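Local coordinates for protein transketolase (PDB 3L84) that belongs to the transketolase family of thiamine diphosphate-dependent enzymes, with two domains of the cofactor-binding type followed by a C-terminal domain in each chain of a dimer, at residues P53-R58 with L299-W304; S139-H144 with D306-S311; K578-G583 with C596-G601. One frame throughout, in Å; residues are numbered along the deposited sequence. Where two conformers were deposited one is given.

Interaction 1 of 3, residues P53-R58 with L299-W304; sequences PTWLNR and LEEAKW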
loop_
_atom_site.group_PDB
_atom_site.type_symbol
_atom_site.label_atom_id
_atom_site.label_comp_id
_atom_site.label_asym_id
_atom_site.label_seq_id
_atom_site.Cartn_x
_atom_site.Cartn_y
_atom_site.Cartn_z
ATOM N N PRO A 53 -15.767 -28.786 -4.465
ATOM C CA PRO A 53 -14.762 -27.840 -3.995
ATOM C C PRO A 53 -15.241 -26.918 -2.872
ATOM O O PRO A 53 -14.449 -26.122 -2.384
ATOM C CB PRO A 53 -14.425 -27.027 -5.256
ATOM C CG PRO A 53 -14.824 -27.923 -6.362
ATOM C CD PRO A 53 -16.034 -28.622 -5.905
ATOM N N THR A 54 -16.514 -26.981 -2.495
ATOM C CA THR A 54 -17.045 -26.199 -1.389
ATOM C C THR A 54 -17.166 -26.966 -0.070
ATOM O O THR A 54 -17.652 -26.418 0.895
ATOM C CB THR A 54 -18.454 -25.590 -1.733
ATOM O OG1 THR A 54 -19.488 -26.568 -1.681
ATOM C CG2 THR A 54 -18.448 -24.881 -3.127
ATOM N N TRP A 55 -16.720 -28.218 -0.018
ATOM C CA TRP A 55 -16.787 -29.011 1.207
ATOM C C TRP A 55 -16.101 -28.233 2.324
ATOM O O TRP A 55 -14.918 -27.927 2.248
ATOM C CB TRP A 55 -16.114 -30.359 0.993
ATOM C CG TRP A 55 -15.968 -31.176 2.254
ATOM C CD1 TRP A 55 -16.801 -31.194 3.362
ATOM C CD2 TRP A 55 -14.872 -32.052 2.552
ATOM N NE1 TRP A 55 -16.264 -32.042 4.296
ATOM C CE2 TRP A 55 -15.084 -32.563 3.839
ATOM C CE3 TRP A 55 -13.737 -32.442 1.842
ATOM C CZ2 TRP A 55 -14.207 -33.458 4.451
ATOM C CZ3 TRP A 55 -12.857 -33.325 2.434
ATOM C CH2 TRP A 55 -13.108 -33.833 3.746
ATOM N N LEU A 56 -16.854 -27.919 3.368
ATOM C CA LEU A 56 -16.381 -26.947 4.365
ATOM C C LEU A 56 -15.120 -27.383 5.099
ATOM O O LEU A 56 -14.341 -26.532 5.511
ATOM C CB LEU A 56 -17.489 -26.684 5.385
ATOM C CG LEU A 56 -17.266 -25.528 6.332
ATOM C CD1 LEU A 56 -17.231 -24.182 5.605
ATOM C CD2 LEU A 56 -18.406 -25.514 7.350
ATOM N N ASN A 57 -14.942 -28.685 5.308
ATOM C CA ASN A 57 -13.821 -29.198 6.085
ATOM C C ASN A 57 -12.682 -29.730 5.214
ATOM O O ASN A 57 -11.848 -30.474 5.707
ATOM C CB ASN A 57 -14.265 -30.236 7.131
ATOM C CG ASN A 57 -13.203 -30.485 8.203
ATOM O OD1 ASN A 57 -12.583 -29.567 8.693
ATOM N ND2 ASN A 57 -12.985 -31.759 8.561
ATOM N N ARG A 58 -12.659 -29.357 3.953
ATOM C CA ARG A 58 -11.522 -29.666 3.094
ATOM C C ARG A 58 -10.244 -28.984 3.580
ATOM O O ARG A 58 -10.282 -27.890 4.147
ATOM C CB ARG A 58 -11.791 -29.224 1.661
ATOM C CG ARG A 58 -11.822 -27.735 1.466
ATOM C CD ARG A 58 -12.384 -27.357 0.124
ATOM N NE ARG A 58 -12.305 -25.917 -0.134
ATOM C CZ ARG A 58 -13.268 -25.085 0.214
ATOM N NH1 ARG A 58 -14.326 -25.483 0.891
ATOM N NH2 ARG A 58 -13.197 -23.805 -0.093
ATOM N N LEU A 299 -15.542 -40.242 -0.285
ATOM C CA LEU A 299 -15.640 -40.964 0.988
ATOM C C LEU A 299 -15.325 -40.041 2.183
ATOM O O LEU A 299 -16.002 -40.085 3.203
ATOM C CB LEU A 299 -14.662 -42.144 1.029
ATOM C CG LEU A 299 -15.021 -43.605 0.807
ATOM C CD1 LEU A 299 -16.542 -43.915 0.725
ATOM C CD2 LEU A 299 -14.203 -44.274 -0.327
ATOM N N GLU A 300 -14.307 -39.195 2.073
ATOM C CA GLU A 300 -13.997 -38.276 3.174
ATOM C C GLU A 300 -15.146 -37.333 3.437
ATOM O O GLU A 300 -15.526 -37.109 4.578
ATOM C CB GLU A 300 -12.734 -37.491 2.896
ATOM C CG GLU A 300 -11.465 -38.324 2.964
ATOM C CD GLU A 300 -10.924 -38.525 4.378
ATOM O OE1 GLU A 300 -11.544 -38.077 5.368
ATOM O OE2 GLU A 300 -9.830 -39.127 4.489
ATOM N N GLU A 301 -15.737 -36.779 2.388
ATOM C CA GLU A 301 -16.846 -35.874 2.618
ATOM C C GLU A 301 -18.079 -36.606 3.178
ATOM O O GLU A 301 -18.777 -36.083 4.055
ATOM C CB GLU A 301 -17.227 -35.107 1.335
ATOM C CG GLU A 301 -18.378 -34.142 1.618
ATOM C CD GLU A 301 -18.796 -33.259 0.435
ATOM O OE1 GLU A 301 -18.171 -33.326 -0.639
ATOM O OE2 GLU A 301 -19.781 -32.528 0.583
ATOM N N ALA A 302 -18.308 -37.835 2.736
ATOM C CA ALA A 302 -19.426 -38.634 3.238
ATOM C C ALA A 302 -19.319 -38.878 4.729
ATOM O O ALA A 302 -20.279 -38.702 5.471
ATOM C CB ALA A 302 -19.496 -39.954 2.495
ATOM N N LYS A 303 -18.115 -39.215 5.182
ATOM C CA LYS A 303 -17.827 -39.435 6.613
ATOM C C LYS A 303 -18.076 -38.149 7.377
ATOM O O LYS A 303 -18.631 -38.167 8.500
ATOM C CB LYS A 303 -16.363 -39.927 6.816
ATOM C CG LYS A 303 -16.106 -41.353 6.305
ATOM C CD LYS A 303 -14.631 -41.740 6.468
ATOM C CE LYS A 303 -14.308 -43.107 5.845
ATOM N NZ LYS A 303 -12.874 -43.483 6.120
ATOM N N TRP A 304 -17.675 -37.023 6.794
ATOM C CA TRP A 304 -17.858 -35.746 7.447
ATOM C C TRP A 304 -19.340 -35.369 7.558
ATOM O O TRP A 304 -19.811 -34.916 8.589
ATOM C CB TRP A 304 -17.078 -34.657 6.707
ATOM C CG TRP A 304 -17.188 -33.328 7.380
ATOM C CD1 TRP A 304 -16.456 -32.910 8.416
ATOM C CD2 TRP A 304 -18.144 -32.287 7.099
ATOM N NE1 TRP A 304 -16.855 -31.659 8.800
ATOM C CE2 TRP A 304 -17.882 -31.248 8.000
ATOM C CE3 TRP A 304 -19.173 -32.132 6.160
ATOM C CZ2 TRP A 304 -18.620 -30.051 8.007
ATOM C CZ3 TRP A 304 -19.896 -30.916 6.144
ATOM C CH2 TRP A 304 -19.609 -29.907 7.065
#
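Trp55 turns the pyrrole edge of its indole toward one face of Trp304 in an offset edge-to-face pair, the two planes inclined at 67°. Its CG lies anti to the backbone N (chi1 172°), which carries the indole toward the helix. NE1 of Trp55 makes the nearest approach, 3.4 Å from CD2 of Trp304 and displaced toward the rim of that ring. Asn57 meets the same face of Trp304 beside it: CB of Asn57 sits 3.4 Å from NE1 of Trp304, a CH-pi contact over the five-membered ring. Trp55 is itself sandwiched. Over one face runs Glu301, whose CG lies 3.9 Å from the centroid of the Trp55 five-membered ring and whose carboxylate is turned only 7° from the indole plane; against the opposite face lies the backbone of the turn, Asn57 C and Arg58 N. This is where a loop leading from helix 30-42 into strand 60-63, an outermost strand of the parallel sheet in the thiamine diphosphate-binding domain, packs on helix 293-310. The loop makes a type I beta turn from Trp55 to Arg58, and O of Trp55 takes two bonds there, from Arg58 N and from Arg58 NH1 (2.9 Å), which approach from opposite faces of the carbonyl plane. The Glu301 carboxylate accepts from Asn49 and Asn52. At the far rim of Trp55, CH2 rests 3.8 Å from CB of Glu300.

Interaction 2 of 3, residues S139-H144 with D306-S311; sequences SDLIDH and DKLEKS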
loop_
_atom_site.group_PDB
_atom_site.type_symbol
_atom_site.label_atom_id
_atom_site.label_comp_id
_atom_site.label_asym_id
_atom_site.label_seq_id
_atom_site.Cartn_x
_atom_site.Cartn_y
_atom_site.Cartn_z
ATOM N N SER A 139 -14.513 -29.172 17.244
ATOM C CA SER A 139 -13.393 -29.908 16.636
ATOM C C SER A 139 -13.792 -31.206 15.953
ATOM O O SER A 139 -13.032 -31.695 15.115
ATOM C CB SER A 139 -12.293 -30.174 17.661
ATOM O OG SER A 139 -12.783 -30.934 18.726
ATOM N N ASP A 140 -14.985 -31.729 16.256
ATOM C CA ASP A 140 -15.524 -32.883 15.532
ATOM C C ASP A 140 -15.810 -32.525 14.072
ATOM O O ASP A 140 -15.758 -33.374 13.183
ATOM C CB ASP A 140 -16.835 -33.386 16.160
ATOM C CG ASP A 140 -16.640 -34.074 17.500
ATOM O OD1 ASP A 140 -15.527 -34.579 17.775
ATOM O OD2 ASP A 140 -17.630 -34.127 18.267
ATOM N N LEU A 141 -16.142 -31.263 13.814
ATOM C CA LEU A 141 -16.552 -30.837 12.479
ATOM C C LEU A 141 -15.480 -30.040 11.723
ATOM O O LEU A 141 -15.497 -29.968 10.490
ATOM C CB LEU A 141 -17.822 -29.995 12.551
ATOM C CG LEU A 141 -19.080 -30.732 12.991
ATOM C CD1 LEU A 141 -20.309 -29.809 12.929
ATOM C CD2 LEU A 141 -19.287 -32.023 12.179
ATOM N N ILE A 142 -14.576 -29.365 12.431
ATOM C CA ILE A 142 -13.543 -28.566 11.773
ATOM C C ILE A 142 -12.185 -28.995 12.269
ATOM O O ILE A 142 -11.866 -28.839 13.448
ATOM C CB ILE A 142 -13.731 -27.063 11.987
ATOM C CG1 ILE A 142 -15.087 -26.609 11.432
ATOM C CG2 ILE A 142 -12.578 -26.277 11.329
ATOM C CD1 ILE A 142 -15.228 -26.587 9.904
ATOM N N ASP A 143 -11.411 -29.604 11.384
ATOM C CA ASP A 143 -10.104 -30.186 11.774
ATOM C C ASP A 143 -9.044 -30.210 10.661
ATOM O O ASP A 143 -8.021 -30.868 10.782
ATOM C CB ASP A 143 -10.274 -31.543 12.414
ATOM C CG ASP A 143 -10.714 -32.582 11.444
ATOM O OD1 ASP A 143 -10.802 -32.286 10.225
ATOM O OD2 ASP A 143 -10.983 -33.735 11.889
ATOM N N HIS A 144 -9.237 -29.430 9.635
ATOM C CA HIS A 144 -8.460 -29.558 8.406
ATOM C C HIS A 144 -7.175 -28.713 8.506
ATOM O O HIS A 144 -6.949 -27.956 9.464
ATOM C CB HIS A 144 -9.327 -29.094 7.236
ATOM C CG HIS A 144 -9.678 -27.651 7.293
ATOM N ND1 HIS A 144 -8.834 -26.649 6.847
ATOM C CD2 HIS A 144 -10.762 -27.018 7.807
ATOM C CE1 HIS A 144 -9.420 -25.479 7.026
ATOM N NE2 HIS A 144 -10.589 -25.669 7.618
ATOM N N ASP A 306 -21.735 -37.389 7.856
ATOM C CA ASP A 306 -22.293 -38.211 8.940
ATOM C C ASP A 306 -22.010 -37.592 10.304
ATOM O O ASP A 306 -22.837 -37.621 11.183
ATOM C CB ASP A 306 -21.728 -39.652 8.862
ATOM C CG ASP A 306 -22.170 -40.392 7.613
ATOM O OD1 ASP A 306 -23.233 -40.039 7.038
ATOM O OD2 ASP A 306 -21.491 -41.370 7.210
ATOM N N LYS A 307 -20.823 -37.013 10.482
ATOM C CA LYS A 307 -20.536 -36.283 11.733
ATOM C C LYS A 307 -21.421 -35.080 11.882
ATOM O O LYS A 307 -21.900 -34.805 12.986
ATOM C CB LYS A 307 -19.062 -35.856 11.789
ATOM C CG LYS A 307 -18.082 -37.050 11.894
ATOM C CD LYS A 307 -16.641 -36.576 12.086
ATOM C CE LYS A 307 -16.193 -36.669 13.523
ATOM N NZ LYS A 307 -14.797 -36.110 13.764
ATOM N N LEU A 308 -21.657 -34.356 10.786
ATOM C CA LEU A 308 -22.550 -33.198 10.859
ATOM C C LEU A 308 -23.947 -33.602 11.277
ATOM O O LEU A 308 -24.562 -32.978 12.125
ATOM C CB LEU A 308 -22.596 -32.493 9.502
ATOM C CG LEU A 308 -23.580 -31.331 9.333
ATOM C CD1 LEU A 308 -23.239 -30.205 10.323
ATOM C CD2 LEU A 308 -23.576 -30.848 7.883
ATOM N N GLU A 309 -24.441 -34.715 10.732
ATOM C CA GLU A 309 -25.781 -35.165 11.044
ATOM C C GLU A 309 -25.927 -35.528 12.520
ATOM O O GLU A 309 -26.991 -35.261 13.104
ATOM C CB GLU A 309 -26.134 -36.321 10.116
ATOM C CG GLU A 309 -27.470 -37.003 10.367
ATOM C CD GLU A 309 -28.685 -36.086 10.314
ATOM O OE1 GLU A 309 -28.639 -34.987 9.715
ATOM O OE2 GLU A 309 -29.722 -36.504 10.874
ATOM N N LYS A 310 -24.869 -36.104 13.117
ATOM C CA LYS A 310 -24.859 -36.420 14.563
ATOM C C LYS A 310 -24.653 -35.219 15.477
ATOM O O LYS A 310 -24.892 -35.311 16.685
ATOM C CB LYS A 310 -23.751 -37.445 14.875
ATOM C CG LYS A 310 -24.122 -38.874 14.588
ATOM C CD LYS A 310 -22.956 -39.868 14.818
ATOM C CE LYS A 310 -22.163 -39.647 16.124
ATOM N NZ LYS A 310 -21.288 -40.837 16.502
ATOM N N SER A 311 -24.194 -34.096 14.925
ATOM C CA SER A 311 -23.804 -32.908 15.699
ATOM C C SER A 311 -25.034 -32.213 16.242
ATOM O O SER A 311 -26.177 -32.513 15.799
ATOM C CB SER A 311 -22.986 -31.928 14.814
ATOM O OG SER A 311 -22.665 -30.664 15.423
#
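Lys307 reaches out from its helix to the backbone of Asp140, its CB first passing 3.9 Å from the CD2 methyl of Leu141. CG lies anti to the carbonyl carbon (chi1 -67°), and CD then comes within 3.5 Å of Asp140 O. The chain bends at the next torsion (chi3 101°), which places CE alongside the same carbonyl, 3.3 Å from Asp140 O. At the tip, NZ of Lys307 closes a 3.0 Å hydrogen bond to Asp140 O, lying in the carbonyl plane on a lone pair (C=O...N angle 121°). The ammonium group is thus tied to a main-chain oxygen. A carboxylate oxygen of Asp143, OD2, stays 4.9 Å from NZ of Lys307, too far for direct contact, though its negative charge may still favour the ammonium being there. Leu141, which is buried, supplies the apolar part of the contact. Its CD2 presses on the helix backbone, 3.6 Å from N of Leu308, and its CD1 meets the CD1 methyl of Leu308 at 3.9 Å. Ser311 also borders CD1 of Leu141, and in one of its two conformers its OG accepts from the backbone N of Lys313. The arrangement is a surface packing of the parallel alpha/beta fold: the loop from helix 118-137 into strand 146-151 meets the C-terminal part of helix 293-310.

Interaction 3 of 3, residues K578-G583 with C596-G601; sequences KGEVIG and CHKVYG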
loop_
_atom_site.group_PDB
_atom_site.type_symbol
_atom_site.label_atom_id
_atom_site.label_comp_id
_atom_site.label_asym_id
_atom_site.label_seq_id
_atom_site.Cartn_x
_atom_site.Cartn_y
_atom_site.Cartn_z
ATOM N N LYS A 578 -29.808 19.738 -12.430
ATOM C CA LYS A 578 -30.422 20.878 -13.097
ATOM C C LYS A 578 -29.527 22.111 -13.084
ATOM O O LYS A 578 -28.807 22.361 -12.115
ATOM C CB LYS A 578 -31.719 21.236 -12.388
ATOM C CG LYS A 578 -32.799 20.186 -12.491
ATOM C CD LYS A 578 -33.239 19.955 -13.898
ATOM C CE LYS A 578 -34.485 19.077 -13.947
ATOM N NZ LYS A 578 -34.798 18.793 -15.334
ATOM N N GLY A 579 -29.569 22.886 -14.154
ATOM C CA GLY A 579 -28.832 24.140 -14.210
ATOM C C GLY A 579 -27.345 23.914 -14.170
ATOM O O GLY A 579 -26.843 22.925 -14.731
ATOM N N GLU A 580 -26.629 24.823 -13.519
ATOM C CA GLU A 580 -25.189 24.671 -13.368
ATOM C C GLU A 580 -24.954 23.844 -12.110
ATOM O O GLU A 580 -25.450 24.155 -11.010
ATOM C CB GLU A 580 -24.557 26.041 -13.256
ATOM C CG GLU A 580 -23.042 26.042 -13.317
ATOM C CD GLU A 580 -22.498 27.429 -13.626
ATOM O OE1 GLU A 580 -21.888 27.621 -14.711
ATOM O OE2 GLU A 580 -22.753 28.360 -12.830
ATOM N N VAL A 581 -24.227 22.740 -12.266
ATOM C CA VAL A 581 -24.045 21.726 -11.207
ATOM C C VAL A 581 -22.682 21.919 -10.587
ATOM O O VAL A 581 -21.674 21.894 -11.304
ATOM C CB VAL A 581 -24.172 20.317 -11.782
ATOM C CG1 VAL A 581 -24.031 19.266 -10.665
ATOM C CG2 VAL A 581 -25.529 20.129 -12.539
ATOM N N ILE A 582 -22.662 22.114 -9.273
ATOM C CA ILE A 582 -21.446 22.329 -8.508
ATOM C C ILE A 582 -21.299 21.166 -7.525
ATOM O O ILE A 582 -22.156 20.961 -6.655
ATOM C CB ILE A 582 -21.430 23.654 -7.762
ATOM C CG1 ILE A 582 -21.669 24.847 -8.718
ATOM C CG2 ILE A 582 -20.111 23.825 -6.986
ATOM C CD1 ILE A 582 -23.095 25.312 -8.825
ATOM N N GLY A 583 -20.211 20.424 -7.673
ATOM C CA GLY A 583 -19.861 19.344 -6.751
ATOM C C GLY A 583 -19.023 19.862 -5.605
ATOM O O GLY A 583 -18.134 20.706 -5.833
ATOM N N CYS A 596 -20.711 17.094 -12.756
ATOM C CA CYS A 596 -20.707 18.490 -12.329
ATOM C C CYS A 596 -20.009 19.386 -13.329
ATOM O O CYS A 596 -19.037 18.991 -13.984
ATOM C CB CYS A 596 -19.993 18.640 -11.002
ATOM S SG CYS A 596 -20.717 17.636 -9.675
ATOM N N HIS A 597 -20.487 20.624 -13.462
ATOM C CA HIS A 597 -19.815 21.639 -14.259
ATOM C C HIS A 597 -18.614 22.196 -13.538
ATOM O O HIS A 597 -17.602 22.538 -14.182
ATOM C CB HIS A 597 -20.759 22.781 -14.604
ATOM C CG HIS A 597 -21.959 22.342 -15.363
ATOM N ND1 HIS A 597 -21.978 22.174 -16.730
ATOM C CD2 HIS A 597 -23.199 22.041 -14.927
ATOM C CE1 HIS A 597 -23.189 21.783 -17.100
ATOM N NE2 HIS A 597 -23.953 21.701 -16.024
ATOM N N LYS A 598 -18.744 22.342 -12.234
ATOM C CA LYS A 598 -17.697 22.900 -11.399
ATOM C C LYS A 598 -17.502 21.995 -10.194
ATOM O O LYS A 598 -18.463 21.398 -9.735
ATOM C CB LYS A 598 -18.054 24.304 -10.890
ATOM C CG LYS A 598 -18.253 25.363 -11.973
ATOM C CD LYS A 598 -18.550 26.716 -11.356
ATOM C CE LYS A 598 -18.712 27.730 -12.432
ATOM N NZ LYS A 598 -18.958 29.078 -11.780
ATOM N N VAL A 599 -16.285 21.935 -9.662
ATOM C CA VAL A 599 -15.978 21.152 -8.493
ATOM C C VAL A 599 -15.248 22.017 -7.482
ATOM O O VAL A 599 -14.249 22.643 -7.827
ATOM C CB VAL A 599 -15.145 19.915 -8.854
ATOM C CG1 VAL A 599 -14.693 19.145 -7.620
ATOM C CG2 VAL A 599 -15.911 19.011 -9.820
ATOM N N TYR A 600 -15.782 22.044 -6.261
ATOM C CA TYR A 600 -15.284 22.784 -5.131
ATOM C C TYR A 600 -14.742 21.776 -4.132
ATOM O O TYR A 600 -15.472 21.209 -3.345
ATOM C CB TYR A 600 -16.419 23.596 -4.512
ATOM C CG TYR A 600 -16.023 24.690 -3.551
ATOM C CD1 TYR A 600 -15.651 25.930 -4.008
ATOM C CD2 TYR A 600 -16.034 24.484 -2.185
ATOM C CE1 TYR A 600 -15.325 26.946 -3.150
ATOM C CE2 TYR A 600 -15.709 25.502 -1.326
ATOM C CZ TYR A 600 -15.361 26.728 -1.821
ATOM O OH TYR A 600 -15.024 27.793 -1.000
ATOM N N GLY A 601 -13.428 21.555 -4.231
ATOM C CA GLY A 601 -12.758 20.522 -3.471
ATOM C C GLY A 601 -11.498 21.039 -2.833
ATOM O O GLY A 601 -11.362 22.240 -2.551
HETATM O O HOH W 1 -21.450 28.582 -10.616
HETATM O O HOH W 2 -19.626 30.165 -14.330
#
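The imidazole of His597 presents its edge to the neighbouring strand, with Val581 N lying in the ring plane. The strands concerned, 580-584 and 598-600, run parallel in the mixed sheet of the transketolase C-terminal domain, with 598-600 outermost. CD2 of His597 is modelled 2.9 Å from Val581 N, so short that it is doubtful whether carbon or nitrogen occupies that corner of the ring. Val581 crosses this ring at about a right angle, and the Glu580 carboxylate is turned 61° against it. The Tyr600 ring swings away from the pair to an edge-to-face contact with Phe628, while its OH bonds to Gly619. Where the pairing begins, Val581 O accepts from two successive amides, His597 N at 2.8 Å and the straighter Lys598 N. Regular parallel pairing follows: Gly583 N donates to Lys598 O at 2.9 Å, and Tyr600 N to Gly583 O at 2.7 Å with an N-H...O angle of 174°. Cys596 SG, anti to its carbonyl carbon (chi1 -58°), packs 3.5 Å from CA of Gly583, close over a residue that has no side chain. Ile582 and Lys598 share one sheet face, Ile582 against helix 622-629. The Glu580 and Lys598 charges are too far apart for a salt bridge; instead a water gives a hydrogen to Glu580 OE2 at 2.6 Å and accepts one from Lys598 NZ at 2.8 Å.

How the interactions relate
Interactions 1 and 2 form one continuous patch: their centres are 10 Å apart, both use helix 293-310, and their segments alternate along the chain. Two probable hydrogen bonds join them directly, Trp304 NE1 to Leu141 O at 2.7 Å and Asn57 ND2 to Asp143 OD1 at 2.8 Å, and His144 packs on the Asn57-Arg58 backbone, tying both loops to the helix and to each other. The side chain of Ser311 in interaction 2 lies about 6 Å from a bound acetate ion, probably from the crystallisation liquor. Interaction 3 stands apart in the C-terminal domain, across the chain's centre: centres are about 57 Å from interaction 1 and 59 Å from interaction 2.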